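Magnesium and cobalt efflux protein CorC (Neisseria meningitidis serogroup B, PDB 3OI8) probably takes part in magnesium and cobalt ion transport, this piece being its N-terminal region and paired CBS domains, which bind adenosine. Local coordinates at residues 50-55 against 73-78; 80-85 against 143-148; 86-91 against 106-111; 57-62 against 101-106. All blocks are in the same frame, centred on the assembly; numbering follows the deposited sequence.

Interaction 1 of 4, residues 50-55 against 73-78; sequences MNVLKE and RFPVIG. With ADN (adenosine), chain C.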
loop_
_atom_site.group_PDB
_atom_site.type_symbol
_atom_site.label_atom_id
_atom_site.label_comp_id
_atom_site.label_asym_id
_atom_site.label_seq_id
_atom_site.Cartn_x
_atom_site.Cartn_y
_atom_site.Cartn_z
HETATM N N MSE A 50 -7.999 4.996 17.437
HETATM C CA MSE A 50 -7.026 4.002 16.987
HETATM C C MSE A 50 -7.278 2.664 17.666
HETATM O O MSE A 50 -7.659 2.626 18.833
HETATM C CB MSE A 50 -5.616 4.429 17.361
HETATM C CG MSE A 50 -5.238 5.810 16.941
HETATM SE SE MSE A 50 -3.444 6.126 17.585
HETATM C CE MSE A 50 -3.757 5.942 19.495
ATOM N N ASN A 51 -7.038 1.567 16.949
ATOM C CA ASN A 51 -7.054 0.243 17.558
ATOM C C ASN A 51 -5.636 -0.116 17.974
ATOM O O ASN A 51 -4.759 -0.241 17.115
ATOM C CB ASN A 51 -7.594 -0.811 16.579
ATOM C CG ASN A 51 -9.078 -0.647 16.296
ATOM O OD1 ASN A 51 -9.503 -0.682 15.143
ATOM N ND2 ASN A 51 -9.873 -0.467 17.350
ATOM N N VAL A 52 -5.406 -0.265 19.282
ATOM C CA VAL A 52 -4.058 -0.530 19.797
ATOM C C VAL A 52 -3.964 -1.860 20.557
ATOM O O VAL A 52 -4.981 -2.447 20.939
ATOM C CB VAL A 52 -3.595 0.602 20.738
ATOM C CG1 VAL A 52 -3.593 1.949 20.007
ATOM C CG2 VAL A 52 -4.498 0.666 21.980
ATOM N N LEU A 53 -2.737 -2.320 20.799
ATOM C CA LEU A 53 -2.517 -3.519 21.617
ATOM C C LEU A 53 -1.782 -3.140 22.894
ATOM O O LEU A 53 -0.899 -2.277 22.859
ATOM C CB LEU A 53 -1.669 -4.531 20.841
ATOM C CG LEU A 53 -2.250 -4.967 19.486
ATOM C CD1 LEU A 53 -1.244 -5.833 18.745
ATOM C CD2 LEU A 53 -3.562 -5.709 19.688
ATOM N N LYS A 54 -2.129 -3.784 24.011
ATOM C CA LYS A 54 -1.467 -3.520 25.286
ATOM C C LYS A 54 -0.183 -4.327 25.374
ATOM O O LYS A 54 -0.136 -5.488 24.985
ATOM C CB LYS A 54 -2.348 -3.889 26.490
ATOM C CG LYS A 54 -3.798 -3.436 26.442
ATOM C CD LYS A 54 -3.954 -1.986 26.050
ATOM C CE LYS A 54 -5.442 -1.641 25.928
ATOM N NZ LYS A 54 -5.730 -0.480 25.030
ATOM N N GLU A 55 0.854 -3.681 25.879
ATOM C CA GLU A 55 2.181 -4.253 26.075
ATOM C C GLU A 55 2.150 -5.707 26.560
ATOM O O GLU A 55 2.821 -6.577 26.001
ATOM C CB GLU A 55 2.908 -3.378 27.121
ATOM C CG GLU A 55 4.414 -3.540 27.211
ATOM C CD GLU A 55 5.060 -2.532 28.172
ATOM O OE1 GLU A 55 4.330 -1.848 28.933
ATOM O OE2 GLU A 55 6.309 -2.418 28.163
ATOM N N ARG A 73 -1.470 -3.558 10.815
ATOM C CA ARG A 73 -0.485 -2.990 11.752
ATOM C C ARG A 73 -1.183 -2.325 12.930
ATOM O O ARG A 73 -2.249 -1.744 12.757
ATOM C CB ARG A 73 0.402 -1.976 11.028
ATOM C CG ARG A 73 1.553 -2.631 10.285
ATOM C CD ARG A 73 1.926 -1.885 9.049
ATOM N NE ARG A 73 0.820 -1.876 8.102
ATOM C CZ ARG A 73 0.797 -2.561 6.965
ATOM N NH1 ARG A 73 -0.263 -2.484 6.177
ATOM N NH2 ARG A 73 1.833 -3.313 6.611
ATOM N N PHE A 74 -0.573 -2.424 14.117
ATOM C CA PHE A 74 -1.159 -1.926 15.367
ATOM C C PHE A 74 -0.103 -1.253 16.247
ATOM O O PHE A 74 0.937 -1.854 16.536
ATOM C CB PHE A 74 -1.739 -3.100 16.165
ATOM C CG PHE A 74 -2.794 -3.880 15.427
ATOM C CD1 PHE A 74 -4.136 -3.682 15.701
ATOM C CD2 PHE A 74 -2.441 -4.808 14.469
ATOM C CE1 PHE A 74 -5.119 -4.398 15.029
ATOM C CE2 PHE A 74 -3.415 -5.520 13.783
ATOM C CZ PHE A 74 -4.754 -5.313 14.058
ATOM N N PRO A 75 -0.370 -0.014 16.689
ATOM C CA PRO A 75 0.480 0.592 17.724
ATOM C C PRO A 75 0.408 -0.270 18.976
ATOM O O PRO A 75 -0.659 -0.777 19.300
ATOM C CB PRO A 75 -0.225 1.923 18.036
ATOM C CG PRO A 75 -1.106 2.192 16.838
ATOM C CD PRO A 75 -1.513 0.845 16.316
ATOM N N VAL A 76 1.516 -0.422 19.680
ATOM C CA VAL A 76 1.502 -1.144 20.946
ATOM C C VAL A 76 1.763 -0.116 22.046
ATOM O O VAL A 76 2.699 0.673 21.927
ATOM C CB VAL A 76 2.566 -2.245 20.980
ATOM C CG1 VAL A 76 2.674 -2.854 22.394
ATOM C CG2 VAL A 76 2.225 -3.353 19.952
ATOM N N ILE A 77 0.941 -0.126 23.095
ATOM C CA ILE A 77 1.003 0.923 24.109
ATOM C C ILE A 77 1.402 0.401 25.486
ATOM O O ILE A 77 1.249 -0.791 25.806
ATOM C CB ILE A 77 -0.331 1.668 24.263
ATOM C CG1 ILE A 77 -1.437 0.699 24.703
ATOM C CG2 ILE A 77 -0.683 2.402 22.985
ATOM C CD1 ILE A 77 -2.655 1.356 25.307
ATOM N N GLY A 78 1.915 1.317 26.293
ATOM C CA GLY A 78 2.228 1.033 27.678
ATOM C C GLY A 78 1.034 1.445 28.513
ATOM O O GLY A 78 -0.017 0.812 28.447
HETATM O "O5'" ADN C . -7.604 -1.422 8.015
HETATM C "C5'" ADN C . -8.575 -0.893 7.149
HETATM C "C4'" ADN C . -8.706 0.644 7.369
HETATM O "O4'" ADN C . -8.791 0.944 8.794
HETATM C "C3'" ADN C . -7.483 1.396 6.802
HETATM O "O3'" ADN C . -7.815 1.986 5.575
HETATM C "C2'" ADN C . -7.165 2.454 7.830
HETATM O "O2'" ADN C . -7.827 3.658 7.512
HETATM C "C1'" ADN C . -7.758 1.924 9.135
HETATM N N9 ADN C . -6.741 1.308 9.985
HETATM C C8 ADN C . -5.616 0.376 9.559
HETATM N N7 ADN C . -4.871 -0.030 10.801
HETATM C C5 ADN C . -5.551 0.649 12.002
HETATM C C6 ADN C . -5.251 0.612 13.532
HETATM N N6 ADN C . -4.163 -0.227 14.036
HETATM N N1 ADN C . -6.086 1.376 14.451
HETATM C C2 ADN C . -7.250 2.208 13.933
HETATM N N3 ADN C . -7.547 2.243 12.433
HETATM C C4 ADN C . -6.698 1.466 11.495
HETATM O O HOH W 1 -0.735 -1.674 28.106
#
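Two parallel strands of the first CBS domain pair here, the outer strand 53-54 lying beside strand 73-77 in a largely buried contact that also forms one wall of the adenosine pocket. Helix 59-69 connects them, so the pair closes a beta-alpha-beta unit. Three backbone bonds fix the register: Leu53 N to Pro75 O (3.0 Å), Ile77 N to Leu53 O (2.8 Å) and the more bent Glu55 N to Ile77 O (2.9 Å), each arriving nearly along the C=O axis. Leu53 and Val76 share one face of the sheet, where the Leu53 CD1 methyl rests 3.8 Å from Phe74 CB. On the other face Ile77 runs alongside Lys54; its CG1 occupies the crowded position between backbone N and carbonyl carbon (chi1 61°), which carries CD1 to the end of the Lys54 chain, CD and NZ, and within 3.9 Å of Val52 CG2. Val52 meets the Pro75 ring at about a right angle.

Before the strands pair, the backbone reads the adenine. Asn51 N donates to N1 of the base at 2.7 Å, and the N6 amino group is held by two carbonyls, Asn51 O and Arg73 O, the latter 2.8 Å away. Both protons of N6 are thus used, a pattern that suits adenine. The Asn51 carboxamide turns instead to His71, which also hydrogen-bonds the nucleoside. Helix 59-69 packs against Leu53 and Phe74, strand 84-89 pairs with the far edge of strand 73-77, and Leu148 of strand 145-150 touches Met50, a selenomethionine, and Pro75.

Interaction 2 of 4, residues 80-85 against 143-148; sequences DKDEVL and GGTSGL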
loop_
_atom_site.group_PDB
_atom_site.type_symbol
_atom_site.label_atom_id
_atom_site.label_comp_id
_atom_site.label_asym_id
_atom_site.label_seq_id
_atom_site.Cartn_x
_atom_site.Cartn_y
_atom_site.Cartn_z
ATOM N N ASP A 80 -0.988 4.078 28.432
ATOM C CA ASP A 80 -2.112 4.608 27.673
ATOM C C ASP A 80 -1.608 5.020 26.290
ATOM O O ASP A 80 -0.443 4.782 25.934
ATOM C CB ASP A 80 -2.779 5.795 28.397
ATOM C CG ASP A 80 -1.823 6.943 28.652
ATOM O OD1 ASP A 80 -0.821 7.070 27.913
ATOM O OD2 ASP A 80 -2.075 7.730 29.592
ATOM N N LYS A 81 -2.474 5.644 25.510
ATOM C CA LYS A 81 -2.137 5.893 24.110
ATOM C C LYS A 81 -1.081 6.977 23.933
ATOM O O LYS A 81 -0.566 7.174 22.831
ATOM C CB LYS A 81 -3.392 6.200 23.301
ATOM C CG LYS A 81 -4.343 5.029 23.224
ATOM C CD LYS A 81 -5.577 5.360 22.407
ATOM C CE LYS A 81 -6.451 4.126 22.254
ATOM N NZ LYS A 81 -7.737 4.498 21.621
ATOM N N ASP A 82 -0.756 7.679 25.017
ATOM C CA ASP A 82 0.340 8.651 24.979
ATOM C C ASP A 82 1.703 7.993 25.225
ATOM O O ASP A 82 2.745 8.655 25.227
ATOM C CB ASP A 82 0.063 9.803 25.959
ATOM C CG ASP A 82 -1.047 10.710 25.455
ATOM O OD1 ASP A 82 -1.073 10.957 24.225
ATOM O OD2 ASP A 82 -1.904 11.140 26.254
ATOM N N GLU A 83 1.691 6.680 25.430
ATOM C CA GLU A 83 2.939 5.939 25.538
ATOM C C GLU A 83 2.987 4.829 24.483
ATOM O O GLU A 83 2.694 3.678 24.787
ATOM C CB GLU A 83 3.119 5.361 26.963
ATOM C CG GLU A 83 4.483 4.705 27.135
ATOM C CD GLU A 83 4.738 4.105 28.517
ATOM O OE1 GLU A 83 3.778 3.887 29.292
ATOM O OE2 GLU A 83 5.923 3.842 28.816
ATOM N N VAL A 84 3.322 5.180 23.240
ATOM C CA VAL A 84 3.384 4.183 22.170
ATOM C C VAL A 84 4.779 3.579 22.186
ATOM O O VAL A 84 5.771 4.299 22.124
ATOM C CB VAL A 84 3.077 4.781 20.761
ATOM C CG1 VAL A 84 3.269 3.696 19.659
ATOM C CG2 VAL A 84 1.675 5.347 20.692
ATOM N N LEU A 85 4.852 2.258 22.279
ATOM C CA LEU A 85 6.138 1.576 22.448
ATOM C C LEU A 85 6.682 1.093 21.123
ATOM O O LEU A 85 7.867 0.777 20.989
ATOM C CB LEU A 85 5.958 0.378 23.384
ATOM C CG LEU A 85 5.313 0.732 24.726
ATOM C CD1 LEU A 85 4.940 -0.521 25.509
ATOM C CD2 LEU A 85 6.251 1.629 25.531
ATOM N N GLY A 143 3.977 16.749 22.389
ATOM C CA GLY A 143 4.562 15.430 22.597
ATOM C C GLY A 143 3.552 14.302 22.778
ATOM O O GLY A 143 3.915 13.129 22.773
ATOM N N GLY A 144 2.279 14.650 22.939
ATOM C CA GLY A 144 1.239 13.648 23.089
ATOM C C GLY A 144 0.850 13.041 21.751
ATOM O O GLY A 144 1.148 13.599 20.697
ATOM N N THR A 145 0.176 11.897 21.798
ATOM C CA THR A 145 -0.301 11.212 20.601
ATOM C C THR A 145 -1.557 11.889 20.062
ATOM O O THR A 145 -2.528 12.062 20.799
ATOM C CB THR A 145 -0.646 9.744 20.949
ATOM O OG1 THR A 145 0.546 9.059 21.333
ATOM C CG2 THR A 145 -1.278 9.040 19.788
ATOM N N SER A 146 -1.535 12.288 18.789
ATOM C CA SER A 146 -2.704 12.888 18.139
ATOM C C SER A 146 -3.481 11.834 17.368
ATOM O O SER A 146 -4.686 11.943 17.193
ATOM C CB SER A 146 -2.290 13.993 17.156
ATOM O OG SER A 146 -1.534 14.994 17.798
ATOM N N GLY A 147 -2.775 10.824 16.879
ATOM C CA GLY A 147 -3.418 9.741 16.160
ATOM C C GLY A 147 -2.382 8.947 15.391
ATOM O O GLY A 147 -1.212 8.903 15.771
ATOM N N LEU A 148 -2.811 8.307 14.315
ATOM C CA LEU A 148 -1.893 7.534 13.485
ATOM C C LEU A 148 -2.262 7.802 12.028
ATOM O O LEU A 148 -3.352 8.328 11.745
ATOM C CB LEU A 148 -1.959 6.034 13.835
ATOM C CG LEU A 148 -3.250 5.245 13.581
ATOM C CD1 LEU A 148 -3.432 4.912 12.102
ATOM C CD2 LEU A 148 -3.259 3.937 14.402
#
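Thr145 is the tight point of this otherwise sparse contact, its hydroxyl and its backbone N-H both gripped by the turn at 80-83. With OG1 beside its own backbone N (chi1 -65°), the threonine directs the hydroxyl to Lys81 O, donating at 2.7 Å in the carbonyl plane, on a lone pair. The backbone N-H of the same residue, Thr145 N, gives its proton to Asp82 OD1 at 2.9 Å, fairly straight at 157° and on the anti lone pair, away from the other carboxylate oxygen. The threonine is therefore held by two consecutive residues of one turn, and Thr145 CB sits close over the same two oxygens.

That turn is a type I beta turn, closed by Glu83 N to Asp80 O, and Asp80 OD1 adds an Asx turn by accepting from Asp82 N at 3.0 Å. It joins strand 73-77 to strand 84-89 in the first CBS domain, whereas Thr145 begins strand 145-150 of the second, so the contact bridges the two CBS domains. Just beyond, Ser146 and Gly147 both face Val138 in a classic beta bulge.

Packing thins quickly away from Thr145. Val84 offers its CG2 methyl to Thr145 OG1 at 3.9 Å. Asp82 is exposed, and beyond its bond to Thr145 its OD1 makes just a loose contact with Gly144 CA. The amino group of Lys81 leads away from Thr145 to the carbonyl of Arg47, with a weak second bond to Met50 O.

Interaction 3 of 4, residues 86-91 against 106-111; sequences GILHAK and KSILRP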
loop_
_atom_site.group_PDB
_atom_site.type_symbol
_atom_site.label_atom_id
_atom_site.label_comp_id
_atom_site.label_asym_id
_atom_site.label_seq_id
_atom_site.Cartn_x
_atom_site.Cartn_y
_atom_site.Cartn_z
ATOM N N GLY A 86 5.802 1.000 20.137
ATOM C CA GLY A 86 6.177 0.356 18.903
ATOM C C GLY A 86 4.979 -0.000 18.048
ATOM O O GLY A 86 3.833 0.318 18.387
ATOM N N ILE A 87 5.260 -0.666 16.932
ATOM C CA ILE A 87 4.237 -1.129 16.005
ATOM C C ILE A 87 4.357 -2.650 15.883
ATOM O O ILE A 87 5.456 -3.179 15.724
ATOM C CB ILE A 87 4.445 -0.532 14.586
ATOM C CG1 ILE A 87 4.646 0.985 14.634
ATOM C CG2 ILE A 87 3.296 -0.913 13.664
ATOM C CD1 ILE A 87 3.475 1.763 15.198
ATOM N N LEU A 88 3.227 -3.347 15.979
ATOM C CA LEU A 88 3.179 -4.763 15.671
ATOM C C LEU A 88 2.521 -4.931 14.325
ATOM O O LEU A 88 1.456 -4.366 14.092
ATOM C CB LEU A 88 2.342 -5.546 16.685
ATOM C CG LEU A 88 2.108 -6.969 16.139
ATOM C CD1 LEU A 88 3.314 -7.869 16.373
ATOM C CD2 LEU A 88 0.845 -7.612 16.687
ATOM N N HIS A 89 3.168 -5.709 13.459
ATOM C CA HIS A 89 2.630 -6.128 12.166
ATOM C C HIS A 89 1.968 -7.485 12.337
ATOM O O HIS A 89 2.610 -8.436 12.786
ATOM C CB HIS A 89 3.773 -6.238 11.161
ATOM C CG HIS A 89 4.403 -4.920 10.845
ATOM N ND1 HIS A 89 4.735 -4.537 9.564
ATOM C CD2 HIS A 89 4.717 -3.873 11.644
ATOM C CE1 HIS A 89 5.247 -3.318 9.592
ATOM N NE2 HIS A 89 5.247 -2.894 10.843
ATOM N N ALA A 90 0.687 -7.567 11.991
ATOM C CA ALA A 90 -0.100 -8.776 12.212
ATOM C C ALA A 90 0.643 -10.051 11.774
ATOM O O ALA A 90 0.617 -11.075 12.459
ATOM C CB ALA A 90 -1.436 -8.671 11.463
ATOM N N LYS A 91 1.293 -9.991 10.623
ATOM C CA LYS A 91 1.914 -11.191 10.075
ATOM C C LYS A 91 3.201 -11.599 10.791
ATOM O O LYS A 91 3.718 -12.682 10.555
ATOM C CB LYS A 91 2.157 -11.053 8.575
ATOM C CG LYS A 91 3.174 -10.012 8.162
ATOM C CD LYS A 91 3.231 -9.937 6.628
ATOM C CE LYS A 91 4.094 -8.780 6.125
ATOM N NZ LYS A 91 5.556 -9.026 6.309
ATOM N N LYS A 106 7.985 -8.189 22.703
ATOM C CA LYS A 106 9.173 -7.360 22.442
ATOM C C LYS A 106 10.115 -7.975 21.398
ATOM O O LYS A 106 10.903 -7.261 20.767
ATOM C CB LYS A 106 9.965 -7.102 23.723
ATOM C CG LYS A 106 9.183 -6.409 24.827
ATOM C CD LYS A 106 9.180 -4.896 24.680
ATOM C CE LYS A 106 8.438 -4.249 25.854
ATOM N NZ LYS A 106 8.921 -4.779 27.170
ATOM N N SER A 107 10.048 -9.293 21.223
ATOM C CA SER A 107 10.859 -9.949 20.181
ATOM C C SER A 107 10.445 -9.592 18.749
ATOM O O SER A 107 11.239 -9.753 17.815
ATOM C CB SER A 107 10.838 -11.480 20.335
ATOM O OG SER A 107 11.475 -11.853 21.554
ATOM N N ILE A 108 9.204 -9.146 18.561
ATOM C CA ILE A 108 8.708 -8.874 17.201
ATOM C C ILE A 108 8.236 -7.434 17.013
ATOM O O ILE A 108 7.845 -7.042 15.922
ATOM C CB ILE A 108 7.555 -9.849 16.758
ATOM C CG1 ILE A 108 6.350 -9.743 17.697
ATOM C CG2 ILE A 108 8.042 -11.315 16.631
ATOM C CD1 ILE A 108 5.182 -10.630 17.286
ATOM N N LEU A 109 8.257 -6.654 18.085
ATOM C CA LEU A 109 7.814 -5.272 18.023
ATOM C C LEU A 109 8.787 -4.437 17.205
ATOM O O LEU A 109 10.004 -4.503 17.404
ATOM C CB LEU A 109 7.744 -4.696 19.439
ATOM C CG LEU A 109 7.060 -3.349 19.612
ATOM C CD1 LEU A 109 5.581 -3.513 19.316
ATOM C CD2 LEU A 109 7.284 -2.850 21.029
ATOM N N ARG A 110 8.258 -3.636 16.292
ATOM C CA ARG A 110 9.104 -2.721 15.540
ATOM C C ARG A 110 8.978 -1.324 16.123
ATOM O O ARG A 110 7.946 -0.992 16.701
ATOM C CB ARG A 110 8.694 -2.722 14.078
ATOM C CG ARG A 110 8.811 -4.105 13.416
ATOM C CD ARG A 110 8.047 -4.138 12.117
ATOM N NE ARG A 110 7.939 -5.481 11.551
ATOM C CZ ARG A 110 8.191 -5.770 10.277
ATOM N NH1 ARG A 110 8.581 -4.810 9.447
ATOM N NH2 ARG A 110 8.057 -7.012 9.831
ATOM N N PRO A 111 10.030 -0.499 15.968
ATOM C CA PRO A 111 9.999 0.896 16.431
ATOM C C PRO A 111 8.960 1.717 15.664
ATOM O O PRO A 111 8.727 1.473 14.486
ATOM C CB PRO A 111 11.409 1.409 16.119
ATOM C CG PRO A 111 11.975 0.440 15.122
ATOM C CD PRO A 111 11.340 -0.874 15.409
HETATM O O HOH W 2 5.845 -6.635 14.115
#
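A single antiparallel bridge joins strand 84-89, the edge strand of the first CBS domain's sheet, to residues 108-111, which follow on from helix 105-108 at the start of the second CBS sequence. Ile87 and Arg110 form the hydrogen-bonded pair: Ile87 N donates to Arg110 O at 2.7 Å and Arg110 N to Ile87 O at 2.9 Å. Gly86, without a side chain, lets Arg110 O come within 3.1 Å of its CA, with Leu109 packed alongside. Leu109, with CG anti to the backbone N (chi1 -169°), lays CD1 along the Ile87 backbone. Leu88 likewise has CG anti to its N, while Ile108 holds CG1 in the crowded position (chi1 60°); the two run side by side, and their CD1 methyls meet tightly at 3.5 Å. A water bridges His89 N and Ile108 O where direct pairing ends.

Arg110 stays extended from CG to NE, crossing over the His89 ring at about a right angle. Its guanidinium stacks flat on the imidazole, with planes 13° apart, and a salt bridge from NE to Asp92 helps orient it. The cation so near would be expected to disfavour protonation of the imidazole. At the near rim of that ring face, Arg110 CD makes a CH-pi contact, 3.3 Å from His89 NE2.

Interaction 4 of 4, residues 57-62 against 101-106; sequences DSIERI and EQFHLK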
loop_
_atom_site.group_PDB
_atom_site.type_symbol
_atom_site.label_atom_id
_atom_site.label_comp_id
_atom_site.label_asym_id
_atom_site.label_seq_id
_atom_site.Cartn_x
_atom_site.Cartn_y
_atom_site.Cartn_z
ATOM N N ASP A 57 -0.419 -7.968 26.985
ATOM C CA ASP A 57 -1.542 -8.823 26.666
ATOM C C ASP A 57 -1.066 -10.217 26.197
ATOM O O ASP A 57 0.072 -10.371 25.759
ATOM C CB ASP A 57 -2.418 -8.153 25.607
ATOM C CG ASP A 57 -3.897 -8.326 25.897
ATOM O OD1 ASP A 57 -4.258 -9.230 26.688
ATOM O OD2 ASP A 57 -4.704 -7.559 25.343
ATOM N N SER A 58 -1.936 -11.220 26.303
ATOM C CA SER A 58 -1.589 -12.592 25.921
ATOM C C SER A 58 -1.655 -12.798 24.404
ATOM O O SER A 58 -2.349 -12.073 23.685
ATOM C CB SER A 58 -2.548 -13.578 26.587
ATOM O OG SER A 58 -3.816 -13.484 25.965
ATOM N N ILE A 59 -0.945 -13.804 23.909
ATOM C CA ILE A 59 -0.990 -14.067 22.480
ATOM C C ILE A 59 -2.422 -14.342 22.001
ATOM O O ILE A 59 -2.812 -13.898 20.926
ATOM C CB ILE A 59 -0.015 -15.196 22.059
ATOM C CG1 ILE A 59 0.070 -15.263 20.527
ATOM C CG2 ILE A 59 -0.387 -16.524 22.701
ATOM C CD1 ILE A 59 1.270 -16.015 20.014
ATOM N N GLU A 60 -3.207 -15.051 22.809
ATOM C CA GLU A 60 -4.591 -15.392 22.463
ATOM C C GLU A 60 -5.496 -14.164 22.305
ATOM O O GLU A 60 -6.298 -14.072 21.370
ATOM C CB GLU A 60 -5.188 -16.340 23.512
ATOM C CG GLU A 60 -4.598 -17.752 23.521
ATOM C CD GLU A 60 -3.332 -17.875 24.359
ATOM O OE1 GLU A 60 -2.936 -16.880 25.015
ATOM O OE2 GLU A 60 -2.732 -18.976 24.361
ATOM N N ARG A 61 -5.375 -13.220 23.230
ATOM C CA ARG A 61 -6.175 -12.012 23.180
ATOM C C ARG A 61 -5.699 -11.066 22.063
ATOM O O ARG A 61 -6.505 -10.519 21.312
ATOM C CB ARG A 61 -6.127 -11.327 24.548
ATOM C CG ARG A 61 -6.919 -12.086 25.616
ATOM C CD ARG A 61 -6.659 -11.534 27.012
ATOM N NE ARG A 61 -6.933 -10.101 27.082
ATOM C CZ ARG A 61 -8.109 -9.584 27.422
ATOM N NH1 ARG A 61 -9.125 -10.383 27.730
ATOM N NH2 ARG A 61 -8.266 -8.268 27.461
ATOM N N ILE A 62 -4.389 -10.878 21.951
ATOM C CA ILE A 62 -3.835 -10.130 20.824
ATOM C C ILE A 62 -4.337 -10.688 19.482
ATOM O O ILE A 62 -4.885 -9.948 18.659
ATOM C CB ILE A 62 -2.279 -10.124 20.853
ATOM C CG1 ILE A 62 -1.777 -9.160 21.939
ATOM C CG2 ILE A 62 -1.705 -9.748 19.474
ATOM C CD1 ILE A 62 -0.316 -9.336 22.297
ATOM N N GLU A 101 3.546 -20.707 23.159
ATOM C CA GLU A 101 4.020 -20.640 24.531
ATOM C C GLU A 101 5.295 -19.808 24.645
ATOM O O GLU A 101 5.636 -19.321 25.727
ATOM C CB GLU A 101 4.191 -22.056 25.123
ATOM C CG GLU A 101 5.347 -22.882 24.574
ATOM C CD GLU A 101 5.111 -23.446 23.172
ATOM O OE1 GLU A 101 3.978 -23.356 22.649
ATOM O OE2 GLU A 101 6.070 -23.998 22.596
ATOM N N GLN A 102 5.992 -19.631 23.524
ATOM C CA GLN A 102 7.210 -18.820 23.515
ATOM C C GLN A 102 6.974 -17.346 23.129
ATOM O O GLN A 102 7.920 -16.573 23.051
ATOM C CB GLN A 102 8.281 -19.445 22.614
ATOM C CG GLN A 102 8.872 -20.746 23.163
ATOM C CD GLN A 102 9.955 -21.312 22.263
ATOM O OE1 GLN A 102 9.729 -21.527 21.079
ATOM N NE2 GLN A 102 11.140 -21.542 22.818
ATOM N N PHE A 103 5.715 -16.958 22.926
ATOM C CA PHE A 103 5.385 -15.581 22.549
ATOM C C PHE A 103 6.099 -14.561 23.416
ATOM O O PHE A 103 6.068 -14.638 24.653
ATOM C CB PHE A 103 3.873 -15.336 22.593
ATOM C CG PHE A 103 3.471 -13.923 22.233
ATOM C CD1 PHE A 103 3.729 -13.414 20.972
ATOM C CD2 PHE A 103 2.821 -13.107 23.156
ATOM C CE1 PHE A 103 3.347 -12.109 20.631
ATOM C CE2 PHE A 103 2.444 -11.801 22.824
ATOM C CZ PHE A 103 2.707 -11.309 21.558
ATOM N N HIS A 104 6.738 -13.598 22.756
ATOM C CA HIS A 104 7.447 -12.528 23.452
ATOM C C HIS A 104 7.263 -11.291 22.587
ATOM O O HIS A 104 7.939 -11.125 21.578
ATOM C CB HIS A 104 8.931 -12.884 23.634
ATOM C CG HIS A 104 9.717 -11.874 24.416
ATOM N ND1 HIS A 104 9.121 -10.889 25.177
ATOM C CD2 HIS A 104 11.054 -11.704 24.563
ATOM C CE1 HIS A 104 10.056 -10.153 25.752
ATOM N NE2 HIS A 104 11.237 -10.625 25.395
ATOM N N LEU A 105 6.318 -10.438 22.969
ATOM C CA LEU A 105 5.915 -9.349 22.102
ATOM C C LEU A 105 7.114 -8.472 21.733
ATOM O O LEU A 105 7.249 -8.067 20.578
ATOM C CB LEU A 105 4.799 -8.519 22.746
ATOM C CG LEU A 105 4.223 -7.386 21.882
ATOM C CD1 LEU A 105 3.949 -7.886 20.458
ATOM C CD2 LEU A 105 2.942 -6.821 22.516
ATOM N N LYS A 106 7.985 -8.189 22.703
ATOM C CA LYS A 106 9.173 -7.360 22.442
ATOM C C LYS A 106 10.115 -7.975 21.398
ATOM O O LYS A 106 10.903 -7.261 20.767
ATOM C CB LYS A 106 9.965 -7.102 23.723
ATOM C CG LYS A 106 9.183 -6.409 24.827
ATOM C CD LYS A 106 9.180 -4.896 24.680
ATOM C CE LYS A 106 8.438 -4.249 25.854
ATOM N NZ LYS A 106 8.921 -4.779 27.170
#
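The ring of Phe103 is sandwiched between the backbone that follows it, at Leu105, and the start of helix 59-69. Over the centre of one face sits the backbone N of Leu105, 3.9 Å above the plane; the opposite face receives Ile59, whose CB makes a CH-pi contact 4.0 Å from the ring centroid. At the edge, near the ring plane, lies the carbonyl O of Asp57, 4.0 Å from Phe103 CE2. Ile62 comes in obliquely, its CD1 methyl 3.7 Å from Phe103 CZ, and the same methyl touches Leu105 CD2 more loosely.

The torsions explain the fit. Phe103 has CG anti to its backbone N (chi1 179°), sending the ring straight at the helix, and Ile59 places CG1 anti as well (chi1 -170°), so that its chain runs along the ring and CD1 ends by Phe103 CB and CD1. No hydrogen bond crosses between the segments; the contact is hydrophobic packing, one aromatic side chain set against residues spaced three apart on the first helical turn.

That turn is well secured. Ser58 is the N-cap, its OG accepting from Arg61 N at 3.2 Å. Asp57 OD1 takes two donors, Ser58 N from above the carboxylate plane and Arg61 NE on its syn lone pair at 2.8 Å, the latter a salt bridge lying in the guanidinium plane.

Tyr96 meets Phe103 edge-to-face and also touches Ile59, Leu93 packs on Ile62 and Phe103, and Met97 of the second subunit reaches Ile59. Phe103 thus sits between helix 59-69, the loop residues Leu93 and Tyr96, and the beginning of helix 105-108.

Interactions 1 and 4 are buried, interaction 3 partly so, and interaction 2 lies at the surface. Interaction 1 supplies the parallel pairing of the small sheet; strand 84-89, bonded to strand 73-77 through Val76 and Phe74, then lends its start to interaction 2 and the rest to interaction 3. Interaction 4 packs one end of the helix that crosses between the strands of interaction 1, and Leu105 carries its apolar cluster to Leu88 and Val76. Main-chain bonding dominates interaction 1, a cation stack adds to it in interaction 3, bonds between side chains and main chain make interaction 2, and interaction 4 is apolar. Interactions 3 and 4 also reach the second subunit.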